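PDB 4K3Y: neuraminidase from Influenza A virus, which is a neuraminidase-like beta-propeller surface protein of a bat influenza virus that probably lacks typical sialidase activity. Local coordinates for residues Asp216-Phe221 with Gly238-Thr243; Ser274-Ile279 with Tyr291-Thr296. All coordinates share one frame; numbering follows the deposited sequence.

Contact 1 (Asp216-Phe221 with Gly238-Thr243). With CA (calcium ion), chain M.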
ATOM      1  N   ASP C 216     -29.650  -8.418  35.295  1.00 51.52           N
ATOM      2  CA  ASP C 216     -30.647  -8.277  34.225  1.00 63.13           C
ATOM      3  C   ASP C 216     -30.301  -9.101  32.999  1.00 62.38           C
ATOM      4  O   ASP C 216     -29.228  -8.932  32.444  1.00 71.66           O
ATOM      5  CB  ASP C 216     -30.775  -6.812  33.784  1.00 69.69           C
ATOM      6  CG  ASP C 216     -32.004  -6.573  32.913  1.00 77.88           C
ATOM      7  OD1 ASP C 216     -32.823  -7.517  32.762  1.00 78.29           O
ATOM      8  OD2 ASP C 216     -32.165  -5.438  32.404  1.00 78.33           O
ATOM      9  N   ALA C 217     -31.228  -9.953  32.565  1.00 64.66           N
ATOM     10  CA  ALA C 217     -31.081 -10.748  31.338  1.00 49.15           C
ATOM     11  C   ALA C 217     -31.646 -10.042  30.109  1.00 58.36           C
ATOM     12  O   ALA C 217     -31.501 -10.537  28.983  1.00 63.99           O
ATOM     13  CB  ALA C 217     -31.751 -12.097  31.488  1.00 50.25           C
ATOM     14  N   LYS C 218     -32.336  -8.924  30.331  1.00 61.21           N
ATOM     15  CA  LYS C 218     -32.626  -7.972  29.258  1.00 67.57           C
ATOM     16  C   LYS C 218     -31.441  -7.021  29.139  1.00 59.85           C
ATOM     17  O   LYS C 218     -30.477  -7.118  29.904  1.00 69.14           O
ATOM     18  CB  LYS C 218     -33.880  -7.157  29.562  1.00 67.46           C
ATOM     19  CG  LYS C 218     -35.190  -7.919  29.607  1.00 70.50           C
ATOM     20  CD  LYS C 218     -36.294  -6.926  29.945  1.00 77.24           C
ATOM     21  CE  LYS C 218     -37.579  -7.564  30.428  1.00 83.62           C
ATOM     22  NZ  LYS C 218     -38.560  -6.503  30.807  1.00 88.28           N
ATOM     23  N   ARG C 219     -31.500  -6.095  28.194  1.00 62.28           N
ATOM     24  CA  ARG C 219     -30.382  -5.165  28.028  1.00 59.00           C
ATOM     25  C   ARG C 219     -30.762  -3.737  28.418  1.00 69.61           C
ATOM     26  O   ARG C 219     -31.839  -3.265  28.065  1.00 74.10           O
ATOM     27  CB  ARG C 219     -29.827  -5.227  26.596  1.00 47.64           C
ATOM     28  CG  ARG C 219     -29.320  -6.615  26.173  1.00 42.61           C
ATOM     29  CD  ARG C 219     -28.745  -6.597  24.763  1.00 49.13           C
ATOM     30  NE  ARG C 219     -27.968  -7.798  24.461  1.00 53.56           N
ATOM     31  CZ  ARG C 219     -26.744  -8.040  24.928  1.00 53.67           C
ATOM     32  NH1 ARG C 219     -26.141  -7.166  25.723  1.00 47.95           N
ATOM     33  NH2 ARG C 219     -26.119  -9.162  24.603  1.00 66.73           N
ATOM     34  N   PRO C 220     -29.879  -3.047  29.164  1.00 76.36           N
ATOM     35  CA  PRO C 220     -30.156  -1.643  29.507  1.00 57.30           C
ATOM     36  C   PRO C 220     -29.988  -0.728  28.293  1.00 56.89           C
ATOM     37  O   PRO C 220     -29.216  -1.052  27.375  1.00 58.08           O
ATOM     38  CB  PRO C 220     -29.099  -1.331  30.577  1.00 56.57           C
ATOM     39  CG  PRO C 220     -27.968  -2.294  30.293  1.00 63.45           C
ATOM     40  CD  PRO C 220     -28.642  -3.549  29.800  1.00 75.20           C
ATOM     41  N   PHE C 221     -30.699   0.400  28.298  1.00 55.71           N
ATOM     42  CA  PHE C 221     -30.710   1.326  27.168  1.00 59.76           C
ATOM     43  C   PHE C 221     -30.452   2.782  27.577  1.00 66.78           C
ATOM     44  O   PHE C 221     -30.898   3.227  28.630  1.00 72.93           O
ATOM     45  CB  PHE C 221     -32.052   1.237  26.455  1.00 67.05           C
ATOM     46  CG  PHE C 221     -32.009   1.681  25.028  1.00 72.19           C
ATOM     47  CD1 PHE C 221     -31.563   0.816  24.042  1.00 81.44           C
ATOM     48  CD2 PHE C 221     -32.423   2.954  24.663  1.00 79.31           C
ATOM     49  CE1 PHE C 221     -31.521   1.208  22.711  1.00 84.11           C
ATOM     50  CE2 PHE C 221     -32.385   3.359  23.331  1.00 85.27           C
ATOM     51  CZ  PHE C 221     -31.932   2.482  22.355  1.00 85.46           C
ATOM     52  N   GLY C 238     -40.426  -9.196  26.531  1.00 82.35           N
ATOM     53  CA  GLY C 238     -40.069 -10.482  27.088  1.00 75.20           C
ATOM     54  C   GLY C 238     -39.168 -11.307  26.192  1.00 77.38           C
ATOM     55  O   GLY C 238     -38.813 -12.429  26.557  1.00 68.94           O
ATOM     56  N   PHE C 239     -38.808 -10.762  25.024  1.00 79.66           N
ATOM     57  CA  PHE C 239     -37.796 -11.365  24.135  1.00 77.17           C
ATOM     58  C   PHE C 239     -36.387 -10.994  24.628  1.00 69.21           C
ATOM     59  O   PHE C 239     -35.855  -9.923  24.313  1.00 61.94           O
ATOM     60  CB  PHE C 239     -37.999 -10.886  22.699  1.00 72.30           C
ATOM     61  CG  PHE C 239     -37.173 -11.627  21.672  1.00 68.74           C
ATOM     62  CD1 PHE C 239     -37.486 -12.934  21.329  1.00 57.83           C
ATOM     63  CD2 PHE C 239     -36.112 -10.999  21.014  1.00 64.48           C
ATOM     64  CE1 PHE C 239     -36.749 -13.620  20.364  1.00 60.61           C
ATOM     65  CE2 PHE C 239     -35.365 -11.683  20.052  1.00 61.16           C
ATOM     66  CZ  PHE C 239     -35.682 -12.994  19.727  1.00 61.69           C
ATOM     67  N   LEU C 240     -35.792 -11.893  25.399  1.00 58.48           N
ATOM     68  CA  LEU C 240     -34.617 -11.566  26.189  1.00 59.98           C
ATOM     69  C   LEU C 240     -33.344 -11.438  25.369  1.00 58.51           C
ATOM     70  O   LEU C 240     -32.887 -12.410  24.757  1.00 62.81           O
ATOM     71  CB  LEU C 240     -34.430 -12.612  27.291  1.00 63.41           C
ATOM     72  CG  LEU C 240     -35.600 -12.699  28.268  1.00 69.72           C
ATOM     73  CD1 LEU C 240     -35.255 -13.607  29.438  1.00 68.99           C
ATOM     74  CD2 LEU C 240     -35.986 -11.309  28.749  1.00 73.95           C
ATOM     75  N   GLY C 241     -32.756 -10.244  25.411  1.00 54.65           N
ATOM     76  CA  GLY C 241     -31.601  -9.910  24.601  1.00 52.09           C
ATOM     77  C   GLY C 241     -30.242 -10.459  25.018  1.00 61.33           C
ATOM     78  O   GLY C 241     -29.396 -10.745  24.150  1.00 55.10           O
ATOM     79  N   ASP C 242     -30.001 -10.599  26.323  1.00 52.84           N
ATOM     80  CA  ASP C 242     -28.669 -11.007  26.775  1.00 51.65           C
ATOM     81  C   ASP C 242     -28.406 -12.500  26.612  1.00 54.87           C
ATOM     82  O   ASP C 242     -29.316 -13.303  26.347  1.00 56.06           O
ATOM     83  CB  ASP C 242     -28.410 -10.603  28.236  1.00 58.16           C
ATOM     84  CG  ASP C 242     -26.998 -10.118  28.460  1.00 70.54           C
ATOM     85  OD1 ASP C 242     -26.091 -10.696  27.812  1.00 71.43           O
ATOM     86  OD2 ASP C 242     -26.815  -9.149  29.250  1.00 80.85           O
ATOM     87  N   THR C 243     -27.137 -12.848  26.767  1.00 50.57           N
ATOM     88  CA  THR C 243     -26.697 -14.227  26.871  1.00 48.67           C
ATOM     89  C   THR C 243     -25.585 -14.207  27.912  1.00 60.60           C
ATOM     90  O   THR C 243     -24.553 -13.568  27.696  1.00 64.26           O
ATOM     91  CB  THR C 243     -26.140 -14.755  25.532  1.00 51.85           C
ATOM     92  OG1 THR C 243     -27.191 -14.813  24.553  1.00 58.62           O
ATOM     93  CG2 THR C 243     -25.531 -16.155  25.716  1.00 48.27           C
TER
HETATM   94 CA    CA M 608     -27.121 -10.790  31.897  1.00 73.00          CA
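The flat guanidinium of Arg219 meets Asp242 across a face: Asp242 OD1 lies over that face, 3.6 Å from Arg219 NH2, and the guanidinium and carboxylate planes are inclined by 32°. Asp242 CA stands above the same face, offset toward its rim. Because the oxygen OD1 stands well out of the guanidinium plane, the salt bridge is one of charges rather than a directed N-H bond; NH1 and NH2 instead bond to Thr211 OG1 and Ile264 O. Oblique to the same group, Gly241 O accepts a weak hydrogen bond from Arg219 NE at 3.3 Å. The Arg219 chain reaches it with CG beside the backbone N (chi1 -59°) and then runs extended to NE. On the carboxylate of Asp242, OD1 uses its anti lone pair for Thr243 N, 2.6 Å away, and also accepts from Ile264 N, two donors that probably help to hold the group's rotation.

The backbones are joined by Asp242 N to Ala217 O, 3.1 Å with an N-H...O angle of 151°. Nearby, Lys218 CG packs on Leu240 CD2 at 3.6 Å, while its NZ goes on to Asp254 O and Pro235 O. Asp216 OD1 accepts from Lys218 N at 2.9 Å, met from above the carboxylate plane, and so forms an Asx turn; Thr256 N is a second donor to it.

Asp216 also gives its carbonyl O to the calcium ion at 2.9 Å, together with Asn212 O and Gly262 O. Asp242 OD2, 3.1 Å from the calcium ion, is close enough that its charge probably helps hold it. Carbonyls from two loops, with an Asp carboxylate close by, are consistent with the calcium site of influenza neuraminidases.

Contact 2 (Ser274-Ile279 with Tyr291-Thr296)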
ATOM      1  N   SER C 274     -38.523  -1.576  15.657  1.00 78.14           N
ATOM      2  CA  SER C 274     -37.463  -1.923  16.589  1.00 76.03           C
ATOM      3  C   SER C 274     -36.917  -3.320  16.344  1.00 62.75           C
ATOM      4  O   SER C 274     -37.554  -4.156  15.707  1.00 67.57           O
ATOM      5  CB  SER C 274     -37.940  -1.779  18.032  1.00 82.18           C
ATOM      6  OG  SER C 274     -37.938  -0.418  18.422  1.00 84.69           O
ATOM      7  N   TRP C 275     -35.722  -3.563  16.849  1.00 64.84           N
ATOM      8  CA  TRP C 275     -35.072  -4.838  16.634  1.00 57.30           C
ATOM      9  C   TRP C 275     -34.349  -5.281  17.894  1.00 57.60           C
ATOM     10  O   TRP C 275     -33.797  -4.455  18.636  1.00 61.64           O
ATOM     11  CB  TRP C 275     -34.038  -4.726  15.508  1.00 60.49           C
ATOM     12  CG  TRP C 275     -34.551  -4.266  14.167  1.00 63.74           C
ATOM     13  CD1 TRP C 275     -34.640  -2.974  13.720  1.00 67.60           C
ATOM     14  CD2 TRP C 275     -34.980  -5.101  13.073  1.00 67.20           C
ATOM     15  NE1 TRP C 275     -35.117  -2.952  12.426  1.00 68.88           N
ATOM     16  CE2 TRP C 275     -35.332  -4.242  12.005  1.00 65.46           C
ATOM     17  CE3 TRP C 275     -35.105  -6.487  12.894  1.00 61.43           C
ATOM     18  CZ2 TRP C 275     -35.812  -4.725  10.777  1.00 49.82           C
ATOM     19  CZ3 TRP C 275     -35.581  -6.967  11.669  1.00 54.63           C
ATOM     20  CH2 TRP C 275     -35.927  -6.085  10.629  1.00 50.11           C
ATOM     21  N   ILE C 276     -34.354  -6.587  18.128  1.00 58.05           N
ATOM     22  CA  ILE C 276     -33.488  -7.183  19.125  1.00 49.46           C
ATOM     23  C   ILE C 276     -32.679  -8.275  18.456  1.00 62.27           C
ATOM     24  O   ILE C 276     -33.250  -9.217  17.895  1.00 60.40           O
ATOM     25  CB  ILE C 276     -34.275  -7.821  20.246  1.00 49.91           C
ATOM     26  CG1 ILE C 276     -35.149  -6.772  20.930  1.00 54.25           C
ATOM     27  CG2 ILE C 276     -33.316  -8.464  21.240  1.00 43.21           C
ATOM     28  CD1 ILE C 276     -36.094  -7.361  21.909  1.00 54.27           C
ATOM     29  N   GLY C 277     -31.355  -8.139  18.496  1.00 58.57           N
ATOM     30  CA  GLY C 277     -30.486  -9.192  18.017  1.00 48.60           C
ATOM     31  C   GLY C 277     -29.968 -10.000  19.183  1.00 54.18           C
ATOM     32  O   GLY C 277     -29.493  -9.441  20.175  1.00 68.01           O
ATOM     33  N   ARG C 278     -30.046 -11.319  19.074  1.00 51.61           N
ATOM     34  CA  ARG C 278     -29.471 -12.159  20.111  1.00 49.85           C
ATOM     35  C   ARG C 278     -28.962 -13.485  19.586  1.00 56.87           C
ATOM     36  O   ARG C 278     -29.201 -13.863  18.432  1.00 62.04           O
ATOM     37  CB  ARG C 278     -30.486 -12.417  21.219  1.00 50.80           C
ATOM     38  CG  ARG C 278     -31.415 -13.559  20.906  1.00 50.47           C
ATOM     39  CD  ARG C 278     -32.664 -13.471  21.741  1.00 57.33           C
ATOM     40  NE  ARG C 278     -33.505 -14.630  21.498  1.00 70.41           N
ATOM     41  CZ  ARG C 278     -34.557 -14.956  22.232  1.00 57.27           C
ATOM     42  NH1 ARG C 278     -34.906 -14.200  23.261  1.00 52.59           N
ATOM     43  NH2 ARG C 278     -35.260 -16.035  21.919  1.00 59.70           N
ATOM     44  N   ILE C 279     -28.241 -14.165  20.469  1.00 49.85           N
ATOM     45  CA  ILE C 279     -27.732 -15.502  20.244  1.00 54.68           C
ATOM     46  C   ILE C 279     -28.866 -16.507  20.468  1.00 60.21           C
ATOM     47  O   ILE C 279     -29.598 -16.417  21.456  1.00 59.34           O
ATOM     48  CB  ILE C 279     -26.583 -15.757  21.215  1.00 53.50           C
ATOM     49  CG1 ILE C 279     -25.498 -14.703  20.963  1.00 50.76           C
ATOM     50  CG2 ILE C 279     -26.068 -17.186  21.092  1.00 63.99           C
ATOM     51  CD1 ILE C 279     -24.140 -14.986  21.600  1.00 47.36           C
ATOM     52  N   TYR C 291     -35.063  -9.902  15.696  1.00 58.16           N
ATOM     53  CA  TYR C 291     -36.518  -9.897  15.733  1.00 55.73           C
ATOM     54  C   TYR C 291     -37.025  -8.479  15.530  1.00 55.44           C
ATOM     55  O   TYR C 291     -36.589  -7.558  16.230  1.00 56.51           O
ATOM     56  CB  TYR C 291     -36.960 -10.411  17.102  1.00 59.76           C
ATOM     57  CG  TYR C 291     -38.381 -10.887  17.202  1.00 74.10           C
ATOM     58  CD1 TYR C 291     -39.225 -10.894  16.103  1.00 84.00           C
ATOM     59  CD2 TYR C 291     -38.879 -11.337  18.412  1.00 87.36           C
ATOM     60  CE1 TYR C 291     -40.534 -11.336  16.218  1.00 93.08           C
ATOM     61  CE2 TYR C 291     -40.171 -11.775  18.537  1.00 92.30           C
ATOM     62  CZ  TYR C 291     -40.997 -11.774  17.445  1.00 93.72           C
ATOM     63  OH  TYR C 291     -42.287 -12.216  17.608  1.00 84.56           O
ATOM     64  N   LYS C 292     -37.932  -8.301  14.568  1.00 57.25           N
ATOM     65  CA  LYS C 292     -38.501  -6.982  14.292  1.00 53.80           C
ATOM     66  C   LYS C 292     -39.747  -6.774  15.145  1.00 63.71           C
ATOM     67  O   LYS C 292     -40.571  -7.691  15.312  1.00 59.58           O
ATOM     68  CB  LYS C 292     -38.865  -6.835  12.813  1.00 60.28           C
ATOM     69  CG  LYS C 292     -39.214  -5.404  12.396  1.00 75.41           C
ATOM     70  CD  LYS C 292     -40.343  -5.348  11.356  1.00 87.06           C
ATOM     71  CE  LYS C 292     -39.861  -5.667   9.948  1.00 94.85           C
ATOM     72  NZ  LYS C 292     -40.607  -4.892   8.921  1.00 96.86           N
ATOM     73  N   PHE C 293     -39.872  -5.571  15.692  1.00 58.81           N
ATOM     74  CA  PHE C 293     -41.028  -5.213  16.498  1.00 68.91           C
ATOM     75  C   PHE C 293     -41.694  -3.981  15.897  1.00 79.94           C
ATOM     76  O   PHE C 293     -41.011  -3.038  15.481  1.00 76.59           O
ATOM     77  CB  PHE C 293     -40.615  -4.963  17.954  1.00 72.48           C
ATOM     78  CG  PHE C 293     -40.197  -6.217  18.695  1.00 73.29           C
ATOM     79  CD1 PHE C 293     -41.150  -7.029  19.295  1.00 69.62           C
ATOM     80  CD2 PHE C 293     -38.856  -6.581  18.797  1.00 67.05           C
ATOM     81  CE1 PHE C 293     -40.784  -8.185  19.976  1.00 61.56           C
ATOM     82  CE2 PHE C 293     -38.488  -7.733  19.474  1.00 73.91           C
ATOM     83  CZ  PHE C 293     -39.458  -8.535  20.071  1.00 65.13           C
ATOM     84  N   LEU C 294     -43.024  -3.999  15.834  1.00 83.69           N
ATOM     85  CA  LEU C 294     -43.769  -2.867  15.292  1.00 73.73           C
ATOM     86  C   LEU C 294     -44.032  -1.877  16.424  1.00 81.25           C
ATOM     87  O   LEU C 294     -44.950  -2.077  17.223  1.00 99.92           O
ATOM     88  CB  LEU C 294     -45.084  -3.341  14.662  1.00 80.23           C
ATOM     89  CG  LEU C 294     -45.015  -4.507  13.664  1.00 70.48           C
ATOM     90  CD1 LEU C 294     -46.401  -4.980  13.276  1.00 66.15           C
ATOM     91  CD2 LEU C 294     -44.234  -4.127  12.428  1.00 53.37           C
ATOM     92  N   GLY C 295     -43.212  -0.828  16.501  1.00 81.66           N
ATOM     93  CA  GLY C 295     -43.259   0.112  17.612  1.00 90.73           C
ATOM     94  C   GLY C 295     -42.038   0.104  18.532  1.00 84.89           C
ATOM     95  O   GLY C 295     -41.048  -0.575  18.266  1.00 76.35           O
ATOM     96  N   THR C 296     -42.127   0.860  19.624  1.00 89.06           N
ATOM     97  CA  THR C 296     -41.008   1.087  20.545  1.00 83.46           C
ATOM     98  C   THR C 296     -40.671  -0.128  21.414  1.00 82.58           C
ATOM     99  O   THR C 296     -41.528  -0.967  21.691  1.00 76.33           O
ATOM    100  CB  THR C 296     -41.312   2.279  21.484  1.00 77.77           C
ATOM    101  OG1 THR C 296     -40.218   2.475  22.387  1.00 72.57           O
ATOM    102  CG2 THR C 296     -42.603   2.023  22.289  1.00 72.63           C
TER
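Lys292 lies across the indole of Trp275, and its side chain can be traced outward over that ring. CB sits over the face of the six-membered ring, 3.8 Å from the centroid and 22° off the normal, a CH-pi contact. CG, anti to the backbone N (chi1 -169°), stays over the same ring nearer its rim, 3.8 Å from Trp275 CZ2. Beyond CG the chain bends, and CE comes 4.0 Å from Trp275 CH2; NZ hydrogen-bonds to Asn19 OD1. Trp21 also makes an edge-to-face stack with Trp275.

Beneath this is an antiparallel pairing. Ser274 and Phe293 form a hydrogen-bonded pair, with Ser274 N to Phe293 O at 2.9 Å and an angle of 168°; Ile276 and Tyr291 form the next, and Trp275 with Lys292 is the non-hydrogen-bonded pair between them. On the sheet face that carries Ile276 and Phe293, Ile276 CD1 comes obliquely to Phe293 CE2 at 3.4 Å. Ser274 OG lies 3.1 Å from Gly295 O.

Each hydrogen-bonded pair carries two N-H...O bonds, and these four fix the register of the hairpin, while side chain meets side chain by apolar and CH-pi packing, the ammonium finding its partner beyond the two strands.

In the fold
From the N terminus, the chain leaves strand 205-211, passes through 216-221, runs out along strand 221-224 and back along 230-233, and returns through 238-243, where contact 1 closes that excursion beside the calcium ion. A further loop leads to strand 268-269, and contact 2 then closes the hairpin of strands 273-279 and 286-294. The two are in series, neither nested nor crossed. Contact 1 joins loops leading out of sheet 197-233 and contact 2 lies within the next, 268-311, so together they tie neighbouring propeller blades, with contact centres about 11 Å apart. A probable hydrogen bond from Arg278 NH1 to Leu240 O, 3.1 Å, joins them, supported by Phe239 packing against Arg278 and Ile276.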